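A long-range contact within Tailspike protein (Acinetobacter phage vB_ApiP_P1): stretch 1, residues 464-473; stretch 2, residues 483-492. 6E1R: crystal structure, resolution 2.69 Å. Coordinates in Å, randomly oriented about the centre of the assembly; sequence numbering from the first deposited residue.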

# COMPACT_ATOMS: atom_id res chain seq x y z
N TYR A 464 21.84 -38.62 21.59
CA TYR A 464 20.43 -38.53 21.26
C TYR A 464 19.62 -39.49 22.13
O TYR A 464 20.16 -40.36 22.82
N GLY A 465 18.30 -39.32 22.10
CA GLY A 465 17.41 -40.13 22.88
C GLY A 465 15.95 -39.81 22.60
O GLY A 465 15.50 -38.69 22.84
N GLY A 466 15.21 -40.78 22.09
CA GLY A 466 13.83 -40.54 21.76
C GLY A 466 13.11 -41.80 21.33
O GLY A 466 13.57 -42.92 21.59
N ARG A 467 11.97 -41.60 20.67
CA ARG A 467 11.09 -42.67 20.24
C ARG A 467 11.02 -42.71 18.72
O ARG A 467 11.09 -41.67 18.06
N LEU A 468 10.88 -43.91 18.17
CA LEU A 468 10.79 -44.11 16.73
C LEU A 468 9.57 -44.97 16.40
O LEU A 468 9.40 -46.05 16.97
N LEU A 469 8.73 -44.48 15.49
CA LEU A 469 7.61 -45.24 14.95
C LEU A 469 7.93 -45.57 13.50
O LEU A 469 8.01 -44.67 12.66
N VAL A 470 8.12 -46.85 13.20
CA VAL A 470 8.50 -47.31 11.87
C VAL A 470 7.35 -48.11 11.28
O VAL A 470 6.86 -49.06 11.90
N ASN A 471 6.92 -47.73 10.08
CA ASN A 471 5.92 -48.47 9.32
C ASN A 471 6.61 -49.01 8.07
O ASN A 471 6.89 -48.25 7.13
N ALA A 472 6.89 -50.31 8.07
CA ALA A 472 7.54 -50.96 6.95
C ALA A 472 6.48 -51.65 6.09
O ALA A 472 5.56 -52.28 6.61
N ILE A 473 6.62 -51.51 4.78
CA ILE A 473 5.68 -52.08 3.82
C ILE A 473 6.45 -52.80 2.73
O ILE A 473 7.65 -52.57 2.52
N ASN A 483 1.19 -55.46 2.35
CA ASN A 483 1.70 -56.01 3.60
C ASN A 483 2.37 -54.92 4.41
O ASN A 483 3.27 -54.23 3.93
N SER A 484 1.93 -54.76 5.66
CA SER A 484 2.37 -53.66 6.50
C SER A 484 2.74 -54.18 7.89
O SER A 484 2.22 -55.20 8.35
N ALA A 485 3.65 -53.45 8.54
CA ALA A 485 4.05 -53.75 9.91
C ALA A 485 4.51 -52.46 10.57
O ALA A 485 5.15 -51.63 9.93
N VAL A 486 4.18 -52.31 11.85
CA VAL A 486 4.53 -51.12 12.62
C VAL A 486 5.41 -51.55 13.79
O VAL A 486 5.21 -52.62 14.37
N TYR A 487 6.40 -50.72 14.11
CA TYR A 487 7.34 -50.99 15.18
C TYR A 487 7.49 -49.74 16.04
O TYR A 487 7.58 -48.63 15.51
N GLU A 488 7.53 -49.93 17.35
CA GLU A 488 7.71 -48.84 18.30
C GLU A 488 9.05 -49.04 18.99
O GLU A 488 9.26 -50.04 19.68
N LEU A 489 9.97 -48.09 18.79
CA LEU A 489 11.35 -48.24 19.23
C LEU A 489 11.76 -47.08 20.12
O LEU A 489 11.49 -45.92 19.79
N LEU A 490 12.41 -47.39 21.24
CA LEU A 490 13.08 -46.41 22.07
C LEU A 490 14.58 -46.48 21.79
O LEU A 490 15.17 -47.56 21.87
N VAL A 491 15.18 -45.34 21.46
CA VAL A 491 16.59 -45.29 21.10
C VAL A 491 17.29 -44.21 21.90
O VAL A 491 16.69 -43.18 22.25
N THR A 492 18.56 -44.45 22.19
CA THR A 492 19.46 -43.48 22.80
C THR A 492 20.87 -44.01 22.65
O THR A 492 21.08 -45.21 22.41

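Residues 465-473 and 484-492 form neighbouring antiparallel strands, and the backbone N and O of alternate residues are satisfied across the pair. Gly466 with Val491, Leu468 with Leu489, Val470 with Tyr487 and Ala472 with Ala485 each exchange two N-H...O hydrogen bonds. The shortest runs from Leu468 N to Leu489 O at 2.7 Å. Among the longest is that from Val470 N to Tyr487 O at 3.0 Å. Side chains therefore lie on the two faces of the sheet rather than between the strands.

One face is largely apolar. Leu468 (chi1 m, chi2 t) lies beside Leu489 of the same rotamer, CB to CB 4.0 Å, and its CD1 reaches CG1 of Val491 (m) at 3.6 Å. Val470 (t) continues the row, with CG2 4.2 Å from Leu489 CD1. The Tyr487 ring (chi1 m) presents its edge to Ala472, whose CB is 4.3 Å from Tyr487 CE1; its hydroxyl is hydrogen-bonded elsewhere in the structure. Gly466 adds no side chain to this face.

The opposite face is mixed and carries most of the polar side chains. The end of Asn471 (chi1 t) comes nearer the partner strand, where ND2 donates to both Ser484 OG and Ala485 O, each at 2.9 Å. Ala485 O thus accepts a second hydrogen bond besides that from Ala472 N, while Asn471 OD1 finds its partner elsewhere. Thr492 (t) donates from OG1 to Tyr464 O at 2.7 Å, extending the polar pairing to the residue before the first strand. Arg467 (chi1 t, chi2 t, chi3 m) and Glu488 (chi1 t, chi2 p) approach without forming a salt bridge: Arg467 NE remains 4.3 Å from Glu488 OE2, whereas the aliphatic Arg467 CD lies 3.2 Å from that oxygen. Arg467 NH2 and Glu488 OE1 are instead satisfied elsewhere. Leu469 (t, p) packs its CD1 3.4 Å from Glu488 OE1, an apolar neighbour to the carboxylate.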

# COMPACT_ATOMS: atom_id res chain seq x y z
CB TYR A 464 20.19 -38.80 19.78
CG TYR A 464 20.81 -40.07 19.24
CD1 TYR A 464 20.15 -41.29 19.34
CD2 TYR A 464 22.05 -40.05 18.61
CE1 TYR A 464 20.71 -42.45 18.84
CE2 TYR A 464 22.61 -41.21 18.11
CZ TYR A 464 21.94 -42.41 18.23
OH TYR A 464 22.50 -43.56 17.73
CB ARG A 467 9.70 -42.46 20.84
CG ARG A 467 8.74 -43.63 20.76
CD ARG A 467 7.34 -43.13 21.05
NE ARG A 467 7.33 -42.20 22.18
CZ ARG A 467 6.46 -41.20 22.33
NH1 ARG A 467 5.53 -40.99 21.41
NH2 ARG A 467 6.54 -40.41 23.39
CB LEU A 468 12.05 -44.78 16.17
CG LEU A 468 13.41 -44.16 16.49
CD1 LEU A 468 14.52 -44.96 15.83
CD2 LEU A 468 13.46 -42.70 16.05
CB LEU A 469 6.31 -44.46 15.06
CG LEU A 469 5.06 -45.14 14.51
CD1 LEU A 469 4.78 -46.44 15.25
CD2 LEU A 469 3.86 -44.21 14.59
CB VAL A 470 9.78 -48.15 11.89
CG1 VAL A 470 10.18 -48.52 10.48
CG2 VAL A 470 10.90 -47.39 12.59
CB ASN A 471 4.73 -47.58 8.95
CG ASN A 471 3.63 -48.34 8.24
OD1 ASN A 471 2.76 -47.75 7.60
ND2 ASN A 471 3.66 -49.67 8.35
CB ALA A 472 8.57 -51.99 7.42
CB ILE A 473 4.74 -51.02 3.21
CG1 ILE A 473 5.57 -49.98 2.44
CG2 ILE A 473 3.90 -50.35 4.28
CD1 ILE A 473 4.74 -49.09 1.54
CB ASN A 483 2.68 -57.15 3.31
CG ASN A 483 2.01 -58.36 2.69
OD1 ASN A 483 0.80 -58.54 2.81
ND2 ASN A 483 2.80 -59.19 2.02
CB SER A 484 1.29 -52.58 6.62
OG SER A 484 1.67 -51.58 7.55
CB ALA A 485 5.16 -54.80 9.96
CB VAL A 486 3.28 -50.36 13.11
CG1 VAL A 486 2.49 -49.84 11.93
CG2 VAL A 486 2.42 -51.25 13.99
CB TYR A 487 8.70 -51.42 14.64
CG TYR A 487 8.65 -52.60 13.68
CD1 TYR A 487 8.37 -52.41 12.33
CD2 TYR A 487 8.88 -53.89 14.13
CE1 TYR A 487 8.32 -53.47 11.46
CE2 TYR A 487 8.84 -54.97 13.26
CZ TYR A 487 8.55 -54.75 11.92
OH TYR A 487 8.50 -55.81 11.05
CB GLU A 488 6.57 -48.83 19.33
CG GLU A 488 6.58 -47.64 20.28
CD GLU A 488 5.88 -46.42 19.70
OE1 GLU A 488 5.81 -46.30 18.45
OE2 GLU A 488 5.37 -45.60 20.49
CB LEU A 489 12.30 -48.34 18.03
CG LEU A 489 11.95 -49.38 16.97
CD1 LEU A 489 12.89 -49.26 15.77
CD2 LEU A 489 12.01 -50.79 17.55
CB LEU A 490 12.82 -46.66 23.55
CG LEU A 490 11.52 -46.12 24.15
CD1 LEU A 490 11.49 -46.35 25.65
CD2 LEU A 490 11.34 -44.65 23.82
CB VAL A 491 16.79 -45.06 19.58
CG1 VAL A 491 16.22 -46.23 18.79
CG2 VAL A 491 16.15 -43.75 19.15
CB THR A 492 19.12 -43.22 24.27
OG1 THR A 492 19.97 -42.19 24.78
CG2 THR A 492 19.32 -44.48 25.10